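Local coordinates for protein RsfP (Uncultured bacterium, PDB 4GLJ) that probably cleaves methylthioadenosine with phosphate, as a methylthioadenosine phosphorylase of the phosphorylase superfamily, and binds the dye rhodamine B, at residues A[16-21]-A[94-99]; A[23-28]-A[61-66]; A[90-95]-A[211-216]. All coordinates share one frame; numbering follows the deposited sequence.

Contact 1. Residues A[16-21]-A[94-99]; sequences IAIIGG and VSVSAV. With RHB (N-[9-(2-carboxyphenyl)-6-(diethylamino)-3H-xanthen-3-ylidene]-N-ethylethanaminium), chain C; PO4 (phosphate ion), chain D.
Ile-19 and Val-94 to Val-96 join strand 16-20 to strand 94-99 in parallel register. Ile-19 N donates to Val-94 O at 3.0 Å, and Ile-19 O accepts Val-96 N at 2.9 Å; one step earlier, Val-94 N binds Ala-17 O. The series frays where the strand ends: Gly-21 N reaches Val-96 O at 2.8 Å, but with an angle of only 123° at the hydrogen, a weak bond. Just beyond, the two backbones flank a phosphate ion. Ala-98 N points almost straight at its O2 (2.9 Å, 174°), while Gly-21 CA lies 3.1 Å from the same O2; a beta carbon on Gly-21 would clash with both this oxygen and Val-96 O. Ser-95, on the face of Ile-19, accepts Ser-97 OG at 3.0 Å, and Asn-200 bonds both hydroxyls. The other face is apolar. Ile-18 lies alongside Val-94, CD1, bent back at chi2 (-60°), resting 3.8 Å from Val-94 CB. Ile-18 CG2, anti to the backbone N, meets Val-96 CG2, and helix 237-263 packs over this side through Ile-253. The pair belongs to the central sheet of the phosphorylase superfamily fold; the phosphate where strand 16-20 gives way to loop, beside Ala-98 of the neighbouring strand, probably marks the phosphate site of the enzyme.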
loop_
_atom_site.group_PDB
_atom_site.type_symbol
_atom_site.label_atom_id
_atom_site.label_comp_id
_atom_site.label_asym_id
_atom_site.label_seq_id
_atom_site.Cartn_x
_atom_site.Cartn_y
_atom_site.Cartn_z
ATOM N N ILE A 16 23.610 -16.109 16.581
ATOM C CA ILE A 16 23.401 -16.156 15.133
ATOM C C ILE A 16 22.109 -16.935 14.864
ATOM O O ILE A 16 21.891 -17.973 15.517
ATOM C CB ILE A 16 24.526 -16.960 14.435
ATOM C CG1 ILE A 16 25.887 -16.312 14.717
ATOM C CG2 ILE A 16 24.247 -17.018 12.892
ATOM C CD1 ILE A 16 27.075 -17.238 14.370
ATOM N N ALA A 17 21.265 -16.420 13.956
ATOM C CA ALA A 17 20.022 -17.079 13.572
ATOM C C ALA A 17 19.889 -17.175 12.092
ATOM O O ALA A 17 20.303 -16.285 11.340
ATOM C CB ALA A 17 18.828 -16.365 14.192
ATOM N N ILE A 18 19.313 -18.281 11.647
ATOM C CA ILE A 18 18.993 -18.449 10.262
ATOM C C ILE A 18 17.449 -18.481 10.177
ATOM O O ILE A 18 16.792 -19.280 10.890
ATOM C CB ILE A 18 19.534 -19.771 9.736
ATOM C CG1 ILE A 18 21.059 -19.913 10.018
ATOM C CG2 ILE A 18 19.181 -20.004 8.259
ATOM C CD1 ILE A 18 21.878 -18.794 9.357
ATOM N N ILE A 19 16.887 -17.652 9.272
ATOM C CA ILE A 19 15.443 -17.647 9.051
ATOM C C ILE A 19 15.290 -18.275 7.713
ATOM O O ILE A 19 15.741 -17.753 6.676
ATOM C CB ILE A 19 14.782 -16.227 9.087
ATOM C CG1 ILE A 19 15.030 -15.574 10.428
ATOM C CG2 ILE A 19 13.276 -16.384 8.732
ATOM C CD1 ILE A 19 14.451 -14.164 10.566
ATOM N N GLY A 20 14.705 -19.488 7.716
ATOM C CA GLY A 20 14.618 -20.271 6.515
ATOM C C GLY A 20 13.303 -20.080 5.740
ATOM O O GLY A 20 12.214 -20.302 6.340
ATOM N N GLY A 21 13.419 -19.770 4.430
ATOM C CA GLY A 21 12.329 -19.508 3.473
ATOM C C GLY A 21 11.773 -20.749 2.823
ATOM O O GLY A 21 11.924 -21.864 3.372
ATOM N N VAL A 94 20.755 -14.301 9.202
ATOM C CA VAL A 94 20.778 -14.533 7.784
ATOM C C VAL A 94 19.395 -15.045 7.393
ATOM O O VAL A 94 18.949 -16.090 7.797
ATOM C CB VAL A 94 21.852 -15.559 7.323
ATOM C CG1 VAL A 94 21.803 -15.733 5.782
ATOM C CG2 VAL A 94 23.236 -15.035 7.721
ATOM N N SER A 95 18.752 -14.313 6.506
ATOM C CA SER A 95 17.425 -14.691 5.982
ATOM C C SER A 95 17.715 -15.406 4.650
ATOM O O SER A 95 18.466 -14.919 3.791
ATOM C CB SER A 95 16.660 -13.391 5.626
ATOM O OG SER A 95 15.730 -13.705 4.559
ATOM N N VAL A 96 17.126 -16.550 4.471
ATOM C CA VAL A 96 17.365 -17.319 3.299
ATOM C C VAL A 96 16.049 -17.414 2.589
ATOM O O VAL A 96 15.109 -17.990 3.147
ATOM C CB VAL A 96 17.904 -18.727 3.623
ATOM C CG1 VAL A 96 18.121 -19.446 2.284
ATOM C CG2 VAL A 96 19.213 -18.640 4.463
ATOM N N SER A 97 15.947 -16.772 1.416
ATOM C CA SER A 97 14.650 -16.566 0.765
ATOM C C SER A 97 14.612 -16.904 -0.724
ATOM O O SER A 97 15.556 -16.550 -1.465
ATOM C CB SER A 97 14.301 -15.103 0.886
ATOM O OG SER A 97 14.190 -14.882 2.268
ATOM N N ALA A 98 13.494 -17.500 -1.161
ATOM C CA ALA A 98 13.318 -17.843 -2.571
ATOM C C ALA A 98 12.872 -16.547 -3.238
ATOM O O ALA A 98 12.023 -15.788 -2.659
ATOM C CB ALA A 98 12.237 -18.915 -2.760
ATOM N N VAL A 99 13.438 -16.253 -4.411
ATOM C CA VAL A 99 13.042 -15.037 -5.133
ATOM C C VAL A 99 12.861 -15.318 -6.616
ATOM O O VAL A 99 13.298 -16.359 -7.180
ATOM C CB VAL A 99 14.070 -13.861 -4.998
ATOM C CG1 VAL A 99 14.134 -13.403 -3.538
ATOM C CG2 VAL A 99 15.423 -14.245 -5.639
HETATM O O2 RHB C . 9.289 -19.658 -10.881
HETATM C C26 RHB C . 9.178 -20.866 -10.568
HETATM C C19 RHB C . 8.761 -21.136 -9.147
HETATM C C14 RHB C . 8.265 -20.090 -8.412
HETATM C C15 RHB C . 7.867 -20.296 -7.096
HETATM C C16 RHB C . 7.994 -21.539 -6.488
HETATM C C17 RHB C . 8.514 -22.599 -7.221
HETATM C C18 RHB C . 8.898 -22.385 -8.541
HETATM C C9 RHB C . 8.070 -18.755 -9.025
HETATM C C8 RHB C . 7.552 -18.642 -10.405
HETATM C C13 RHB C . 7.314 -19.816 -11.107
HETATM C C12 RHB C . 6.854 -19.758 -12.411
HETATM C C11 RHB C . 6.616 -18.533 -13.024
HETATM N N1 RHB C . 6.138 -18.584 -14.363
HETATM C C35 RHB C . 4.888 -19.370 -14.439
HETATM C C36 RHB C . 5.120 -20.745 -15.038
HETATM C C22 RHB C . 5.904 -17.251 -14.962
HETATM C C23 RHB C . 4.611 -17.241 -15.761
HETATM C C10 RHB C . 6.858 -17.341 -12.306
HETATM C C7 RHB C . 7.327 -17.381 -10.971
HETATM O O1 RHB C . 7.592 -16.220 -10.224
HETATM C C1 RHB C . 8.064 -16.265 -8.905
HETATM C C2 RHB C . 8.309 -17.503 -8.277
HETATM C C6 RHB C . 8.316 -15.103 -8.155
HETATM C C5 RHB C . 8.793 -15.257 -6.838
HETATM C C4 RHB C . 9.038 -16.480 -6.242
HETATM C C3 RHB C . 8.787 -17.618 -6.972
HETATM N N2 RHB C . 8.990 -14.157 -6.028
HETATM C C24 RHB C . 7.914 -13.303 -6.486
HETATM C C25 RHB C . 7.199 -12.824 -5.256
HETATM C C33 RHB C . 8.510 -14.538 -4.698
HETATM C C34 RHB C . 9.402 -15.598 -4.067
HETATM O O3 RHB C . 9.434 -21.792 -11.387
HETATM P P PO4 D . 10.431 -17.074 1.257
HETATM O O1 PO4 D . 9.292 -17.479 0.367
HETATM O O2 PO4 D . 11.529 -18.027 0.849
HETATM O O3 PO4 D . 10.695 -15.653 0.923
HETATM O O4 PO4 D . 10.126 -17.248 2.742
#

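Contact 2. Residues A[23-28]-A[61-66]; sequences GLYQMQ and FLTRHG. With RHB (N-[9-(2-carboxyphenyl)-6-(diethylamino)-3H-xanthen-3-ylidene]-N-ethylethanaminium), chain B; PO4 (phosphate ion), chain D.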
loop_
_atom_site.group_PDB
_atom_site.type_symbol
_atom_site.label_atom_id
_atom_site.label_comp_id
_atom_site.label_asym_id
_atom_site.label_seq_id
_atom_site.Cartn_x
_atom_site.Cartn_y
_atom_site.Cartn_z
ATOM N N GLY A 23 11.325 -24.023 0.926
ATOM C CA GLY A 23 12.247 -25.112 0.667
ATOM C C GLY A 23 13.176 -25.401 1.850
ATOM O O GLY A 23 13.798 -26.424 1.859
ATOM N N LEU A 24 13.302 -24.487 2.808
ATOM C CA LEU A 24 14.069 -24.696 4.076
ATOM C C LEU A 24 13.244 -24.871 5.378
ATOM O O LEU A 24 12.975 -23.888 6.120
ATOM C CB LEU A 24 15.042 -23.545 4.294
ATOM C CG LEU A 24 16.264 -23.453 3.392
ATOM C CD1 LEU A 24 15.880 -22.629 2.170
ATOM C CD2 LEU A 24 17.348 -22.779 4.240
ATOM N N TYR A 25 12.934 -26.128 5.695
ATOM C CA TYR A 25 12.050 -26.493 6.819
ATOM C C TYR A 25 12.883 -27.037 7.964
ATOM O O TYR A 25 12.445 -27.011 9.114
ATOM C CB TYR A 25 10.910 -27.448 6.352
ATOM C CG TYR A 25 10.248 -26.797 5.146
ATOM C CD1 TYR A 25 10.135 -27.454 3.910
ATOM C CD2 TYR A 25 9.837 -25.441 5.234
ATOM C CE1 TYR A 25 9.571 -26.792 2.803
ATOM C CE2 TYR A 25 9.302 -24.761 4.150
ATOM C CZ TYR A 25 9.165 -25.422 2.946
ATOM O OH TYR A 25 8.615 -24.710 1.909
ATOM N N GLN A 26 14.096 -27.481 7.648
ATOM C CA GLN A 26 15.067 -27.778 8.685
ATOM C C GLN A 26 16.539 -27.523 8.325
ATOM O O GLN A 26 16.897 -27.377 7.147
ATOM C CB GLN A 26 14.890 -29.212 9.220
ATOM C CG GLN A 26 15.008 -30.327 8.206
ATOM C CD GLN A 26 15.440 -31.601 8.887
ATOM O OE1 GLN A 26 14.870 -31.986 9.912
ATOM N NE2 GLN A 26 16.476 -32.244 8.351
ATOM N N MET A 27 17.364 -27.446 9.370
ATOM C CA MET A 27 18.797 -27.532 9.238
ATOM C C MET A 27 19.309 -28.884 9.746
ATOM O O MET A 27 19.750 -28.979 10.883
ATOM C CB MET A 27 19.473 -26.405 9.993
ATOM C CG MET A 27 19.554 -25.132 9.193
ATOM S SD MET A 27 20.695 -23.925 9.906
ATOM C CE MET A 27 19.993 -23.523 11.516
ATOM N N GLN A 28 19.253 -29.894 8.882
ATOM C CA GLN A 28 19.801 -31.256 9.120
ATOM C C GLN A 28 21.172 -31.361 9.839
ATOM O O GLN A 28 21.339 -32.197 10.738
ATOM C CB GLN A 28 19.874 -32.009 7.775
ATOM C CG GLN A 28 20.512 -33.399 7.791
ATOM C CD GLN A 28 19.539 -34.487 8.213
ATOM O OE1 GLN A 28 18.700 -34.278 9.092
ATOM N NE2 GLN A 28 19.643 -35.653 7.585
ATOM N N PHE A 61 17.506 -21.655 14.368
ATOM C CA PHE A 61 16.929 -21.854 13.033
ATOM C C PHE A 61 15.406 -21.652 13.188
ATOM O O PHE A 61 14.774 -22.274 14.073
ATOM C CB PHE A 61 17.177 -23.264 12.436
ATOM C CG PHE A 61 16.519 -23.434 11.079
ATOM C CD1 PHE A 61 17.059 -22.792 9.942
ATOM C CD2 PHE A 61 15.293 -24.123 10.941
ATOM C CE1 PHE A 61 16.422 -22.886 8.691
ATOM C CE2 PHE A 61 14.644 -24.205 9.684
ATOM C CZ PHE A 61 15.220 -23.603 8.564
ATOM N N LEU A 62 14.854 -20.750 12.387
ATOM C CA LEU A 62 13.390 -20.456 12.462
ATOM C C LEU A 62 12.853 -20.670 11.022
ATOM O O LEU A 62 13.381 -20.085 10.080
ATOM C CB LEU A 62 13.183 -19.016 12.916
ATOM C CG LEU A 62 11.720 -18.515 12.926
ATOM C CD1 LEU A 62 10.864 -19.620 13.552
ATOM C CD2 LEU A 62 11.628 -17.268 13.786
ATOM N N THR A 63 11.865 -21.559 10.851
ATOM C CA THR A 63 11.227 -21.761 9.530
ATOM C C THR A 63 10.208 -20.708 9.388
ATOM O O THR A 63 9.210 -20.748 10.102
ATOM C CB THR A 63 10.450 -23.084 9.480
ATOM O OG1 THR A 63 11.339 -24.102 9.890
ATOM C CG2 THR A 63 10.014 -23.343 8.064
ATOM N N ARG A 64 10.435 -19.748 8.478
ATOM C CA ARG A 64 9.535 -18.642 8.349
ATOM C C ARG A 64 8.019 -19.019 8.117
ATOM O O ARG A 64 7.082 -18.392 8.700
ATOM C CB ARG A 64 10.079 -17.762 7.175
ATOM C CG ARG A 64 9.228 -16.565 6.973
ATOM C CD ARG A 64 9.712 -15.699 5.841
ATOM N NE ARG A 64 11.067 -15.143 6.025
ATOM C CZ ARG A 64 12.158 -15.423 5.311
ATOM N NH1 ARG A 64 12.162 -16.379 4.382
ATOM N NH2 ARG A 64 13.312 -14.781 5.581
ATOM N N HIS A 65 7.794 -20.015 7.267
ATOM C CA HIS A 65 6.408 -20.415 6.892
ATOM C C HIS A 65 5.783 -21.425 7.783
ATOM O O HIS A 65 4.645 -21.796 7.552
ATOM C CB HIS A 65 6.344 -20.893 5.455
ATOM C CG HIS A 65 6.639 -19.801 4.451
ATOM N ND1 HIS A 65 5.733 -18.870 4.112
ATOM C CD2 HIS A 65 7.822 -19.454 3.801
ATOM C CE1 HIS A 65 6.267 -18.007 3.202
ATOM N NE2 HIS A 65 7.555 -18.343 3.034
ATOM N N GLY A 66 6.489 -21.795 8.860
ATOM C CA GLY A 66 6.090 -22.844 9.802
ATOM C C GLY A 66 6.299 -24.241 9.270
ATOM O O GLY A 66 6.595 -24.438 8.082
HETATM O O2 RHB B . 3.883 -25.454 -4.140
HETATM C C26 RHB B . 3.535 -25.258 -5.320
HETATM C C19 RHB B . 3.907 -23.996 -6.028
HETATM C C14 RHB B . 4.796 -23.022 -5.575
HETATM C C15 RHB B . 5.029 -21.921 -6.388
HETATM C C16 RHB B . 4.412 -21.755 -7.612
HETATM C C17 RHB B . 3.529 -22.711 -8.050
HETATM C C18 RHB B . 3.297 -23.823 -7.255
HETATM C C9 RHB B . 5.571 -22.997 -4.295
HETATM C C8 RHB B . 6.047 -21.658 -3.834
HETATM C C13 RHB B . 5.774 -20.496 -4.542
HETATM C C12 RHB B . 6.215 -19.243 -4.111
HETATM C C11 RHB B . 6.917 -19.128 -2.933
HETATM N N1 RHB B . 7.428 -17.885 -2.494
HETATM C C35 RHB B . 7.943 -17.282 -3.738
HETATM C C36 RHB B . 8.678 -18.388 -4.479
HETATM C C22 RHB B . 6.575 -16.943 -1.714
HETATM C C23 RHB B . 6.718 -17.223 -0.209
HETATM C C10 RHB B . 7.210 -20.302 -2.253
HETATM C C7 RHB B . 6.770 -21.549 -2.679
HETATM O O1 RHB B . 7.067 -22.669 -1.946
HETATM C C1 RHB B . 6.685 -23.936 -2.297
HETATM C C2 RHB B . 5.944 -24.175 -3.447
HETATM C C6 RHB B . 7.050 -24.982 -1.463
HETATM C C5 RHB B . 6.689 -26.283 -1.754
HETATM C C4 RHB B . 5.947 -26.541 -2.898
HETATM C C3 RHB B . 5.577 -25.491 -3.744
HETATM N N2 RHB B . 7.100 -27.311 -0.885
HETATM C C24 RHB B . 6.458 -27.213 0.441
HETATM C C25 RHB B . 7.360 -27.875 1.464
HETATM C C33 RHB B . 6.874 -28.635 -1.503
HETATM C C34 RHB B . 7.849 -29.626 -0.898
HETATM O O3 RHB B . 2.903 -26.115 -5.968
HETATM P P PO4 D . 10.431 -17.074 1.257
HETATM O O1 PO4 D . 9.292 -17.479 0.367
HETATM O O2 PO4 D . 11.529 -18.027 0.849
HETATM O O3 PO4 D . 10.695 -15.653 0.923
HETATM O O4 PO4 D . 10.126 -17.248 2.742
#
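Phe-61 and Thr-63 meet the loop 23-28 mainly through its backbone. One face of the Phe-61 ring meets the loop backbone: Met-27 N sits 4.1 Å above the ring plane, over the centre, and Gln-26 C stands nearer the rim of the same face. At the ring edge, in plane, Leu-24 O approaches CZ at 3.3 Å. Chi1 of 178° puts CG anti to the backbone N, and the bond to CB already points toward the loop. Met-27 crosses the ring obliquely, its SD 4.8 Å from the ring centroid in a Met-aromatic contact. Thr-63 uses both branches: OG1 donates a weak hydrogen bond to Tyr-25 O at 3.2 Å, while CG2 touches Tyr-25 CD2 at 3.5 Å, at the edge of the tyrosine ring and in its plane. Next along the chain, Thr-63 to Gly-66 form a type I beta turn that presents Arg-64 and His-65 to phosphate. Arg-64 NH1 and His-65 NE2 each bond phosphate O4 at 2.8 Å; O4 lies at the edge of both flat groups, near their planes. A second shell positions them: Glu-203 forms a salt bridge with Arg-64 NE, and Leu-71 O accepts His-65 ND1. Helix 237-263 backs the loop through Gln-250, which bonds Gln-26 O. Tyr-25 and His-65 also border a rhodamine B molecule, whose ethyl carbon C23 lies 3.5 Å from His-65 CE1. A strand running into a tight turn whose arginine and histidine hold an anion is consistent with the phosphate site of the phosphorylase superfamily.

Contact 3. Residues A[90-95]-A[211-216]; sequences VRYIVS and SIAYAT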
loop_
_atom_site.group_PDB
_atom_site.type_symbol
_atom_site.label_atom_id
_atom_site.label_comp_id
_atom_site.label_asym_id
_atom_site.label_seq_id
_atom_site.Cartn_x
_atom_site.Cartn_y
_atom_site.Cartn_z
ATOM N N VAL A 90 20.303 -13.050 19.826
ATOM C CA VAL A 90 20.812 -13.098 18.456
ATOM C C VAL A 90 21.268 -11.697 18.070
ATOM O O VAL A 90 20.571 -10.701 18.308
ATOM C CB VAL A 90 19.684 -13.588 17.494
ATOM C CG1 VAL A 90 20.043 -13.414 16.015
ATOM C CG2 VAL A 90 19.356 -15.057 17.841
ATOM N N ARG A 91 22.453 -11.632 17.501
ATOM C CA ARG A 91 23.070 -10.395 17.080
ATOM C C ARG A 91 23.158 -10.383 15.554
ATOM O O ARG A 91 23.329 -9.331 14.958
ATOM C CB ARG A 91 24.477 -10.322 17.693
ATOM C CG ARG A 91 24.426 -10.249 19.226
ATOM C CD ARG A 91 25.792 -10.454 19.856
ATOM N NE ARG A 91 26.742 -9.523 19.288
ATOM C CZ ARG A 91 27.904 -9.842 18.757
ATOM N NH1 ARG A 91 28.343 -11.087 18.748
ATOM N NH2 ARG A 91 28.617 -8.884 18.241
ATOM N N TYR A 92 23.064 -11.577 14.960
ATOM C CA TYR A 92 23.178 -11.687 13.482
ATOM C C TYR A 92 22.104 -12.585 12.950
ATOM O O TYR A 92 21.920 -13.660 13.444
ATOM C CB TYR A 92 24.512 -12.276 13.007
ATOM C CG TYR A 92 25.757 -11.514 13.542
ATOM C CD1 TYR A 92 26.211 -10.327 12.929
ATOM C CD2 TYR A 92 26.394 -11.948 14.709
ATOM C CE1 TYR A 92 27.336 -9.645 13.416
ATOM C CE2 TYR A 92 27.519 -11.273 15.240
ATOM C CZ TYR A 92 27.981 -10.145 14.572
ATOM O OH TYR A 92 29.078 -9.496 15.079
ATOM N N ILE A 93 21.376 -12.108 11.920
ATOM C CA ILE A 93 20.390 -12.961 11.180
ATOM C C ILE A 93 20.780 -13.071 9.714
ATOM O O ILE A 93 21.087 -12.058 9.080
ATOM C CB ILE A 93 18.941 -12.358 11.231
ATOM C CG1 ILE A 93 18.461 -12.430 12.682
ATOM C CG2 ILE A 93 17.985 -13.138 10.313
ATOM C CD1 ILE A 93 17.131 -11.683 12.911
ATOM N N VAL A 94 20.755 -14.301 9.202
ATOM C CA VAL A 94 20.778 -14.533 7.784
ATOM C C VAL A 94 19.395 -15.045 7.393
ATOM O O VAL A 94 18.949 -16.090 7.797
ATOM C CB VAL A 94 21.852 -15.559 7.323
ATOM C CG1 VAL A 94 21.803 -15.733 5.782
ATOM C CG2 VAL A 94 23.236 -15.035 7.721
ATOM N N SER A 95 18.752 -14.313 6.506
ATOM C CA SER A 95 17.425 -14.691 5.982
ATOM C C SER A 95 17.715 -15.406 4.650
ATOM O O SER A 95 18.466 -14.919 3.791
ATOM C CB SER A 95 16.660 -13.391 5.626
ATOM O OG SER A 95 15.730 -13.705 4.559
ATOM N N SER A 211 17.770 -3.936 16.812
ATOM C CA SER A 211 19.250 -3.814 16.833
ATOM C C SER A 211 19.974 -5.132 16.443
ATOM O O SER A 211 21.013 -5.463 17.007
ATOM C CB SER A 211 19.698 -3.319 18.230
ATOM O OG SER A 211 19.141 -2.025 18.504
ATOM N N ILE A 212 19.444 -5.868 15.470
ATOM C CA ILE A 212 20.055 -7.120 15.012
ATOM C C ILE A 212 20.521 -6.958 13.574
ATOM O O ILE A 212 19.754 -6.488 12.733
ATOM C CB ILE A 212 19.053 -8.283 15.050
ATOM C CG1 ILE A 212 18.498 -8.515 16.448
ATOM C CG2 ILE A 212 19.669 -9.569 14.466
ATOM C CD1 ILE A 212 17.296 -9.493 16.539
ATOM N N ALA A 213 21.748 -7.352 13.278
ATOM C CA ALA A 213 22.297 -7.229 11.961
ATOM C C ALA A 213 21.625 -8.265 11.112
ATOM O O ALA A 213 21.437 -9.393 11.524
ATOM C CB ALA A 213 23.838 -7.430 11.994
ATOM N N TYR A 214 21.217 -7.875 9.915
ATOM C CA TYR A 214 20.313 -8.703 9.146
ATOM C C TYR A 214 20.722 -8.553 7.709
ATOM O O TYR A 214 20.884 -7.428 7.194
ATOM C CB TYR A 214 18.858 -8.242 9.311
ATOM C CG TYR A 214 17.799 -8.957 8.440
ATOM C CD1 TYR A 214 17.621 -8.573 7.078
ATOM C CD2 TYR A 214 16.962 -9.901 8.988
ATOM C CE1 TYR A 214 16.684 -9.192 6.267
ATOM C CE2 TYR A 214 16.003 -10.557 8.209
ATOM C CZ TYR A 214 15.860 -10.180 6.846
ATOM O OH TYR A 214 14.847 -10.775 6.089
ATOM N N ALA A 215 20.919 -9.701 7.046
ATOM C CA ALA A 215 21.156 -9.697 5.591
ATOM C C ALA A 215 20.488 -10.905 4.935
ATOM O O ALA A 215 20.050 -11.849 5.613
ATOM C CB ALA A 215 22.648 -9.586 5.217
ATOM N N THR A 216 20.430 -10.899 3.604
ATOM C CA THR A 216 19.572 -11.892 2.903
ATOM C C THR A 216 20.453 -12.700 1.937
ATOM O O THR A 216 21.263 -12.134 1.229
ATOM C CB THR A 216 18.464 -11.164 2.109
ATOM O OG1 THR A 216 17.552 -10.556 3.081
ATOM C CG2 THR A 216 17.640 -12.173 1.265
#
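Ile-93 and Ala-213 to Ala-215 exchange the central backbone bonds between strands 92-95 and 213-216. Ile-93 N donates to Ala-213 O at 2.7 Å, and Ile-93 O accepts Ala-215 N at 3.1 Å. Ala-215 O then takes Ser-95 N in a nearly straight bond of 177°. At the start of the pair Ala-213 N reaches Arg-91 O at 3.0 Å from 39° above the carbonyl plane; His-270 NE2 also bonds this oxygen, so Arg-91 O has two donors. These are neighbouring parallel strands in the central sheet of the phosphorylase fold, with helices 78-87 and 200-209 against the Ile-93 and Tyr-214 face and helix 145-157 against the alanine face. Ahead of strand 213-216, Ile-212 CG2 meets Ile-93 CG1 at 3.6 Å; on the Ile-93 face, Ile-93 CG2 meets Tyr-214 CD2 at 3.6 Å. Chi1 of 174° puts Tyr-214 CG anti to the backbone N; at the far end of the ring OH lies 3.2 Å from Ser-95 CB. That hydroxyl is satisfied by Glu-203 OE1. A phenylalanine in place of Tyr-214 would probably leave Glu-203 OE1 without this hydroxyl partner and open a small gap beside Ser-95 CB. Thr-216 OG1 is bonded to Asn-200 OD1. On the alanine face, Tyr-92 CD1 touches Ala-213 CB at 3.9 Å, and Tyr-92 OH bonds Pro-265 O.

All three contacts are largely buried, but contact 2 lies farthest from the chain centre and includes the exposed Gln-26. Contacts 1 and 3 share Val-94 and Ser-95: strand 92-101 pairs with 16-20 on one side and 213-221 on the other, both in parallel. Contact 2 instead lays a loop over strand 57-63, the other neighbour of 16-20, and relies on ring packing with one weak hydrogen bond where the other two use regular backbone bonding. Contacts 1 and 2 converge on one phosphate, the first through a backbone amide, the second through arginine and histidine side chains. Contact 3 is away from that ion, although Glu-203 joins Tyr-214 to Arg-64.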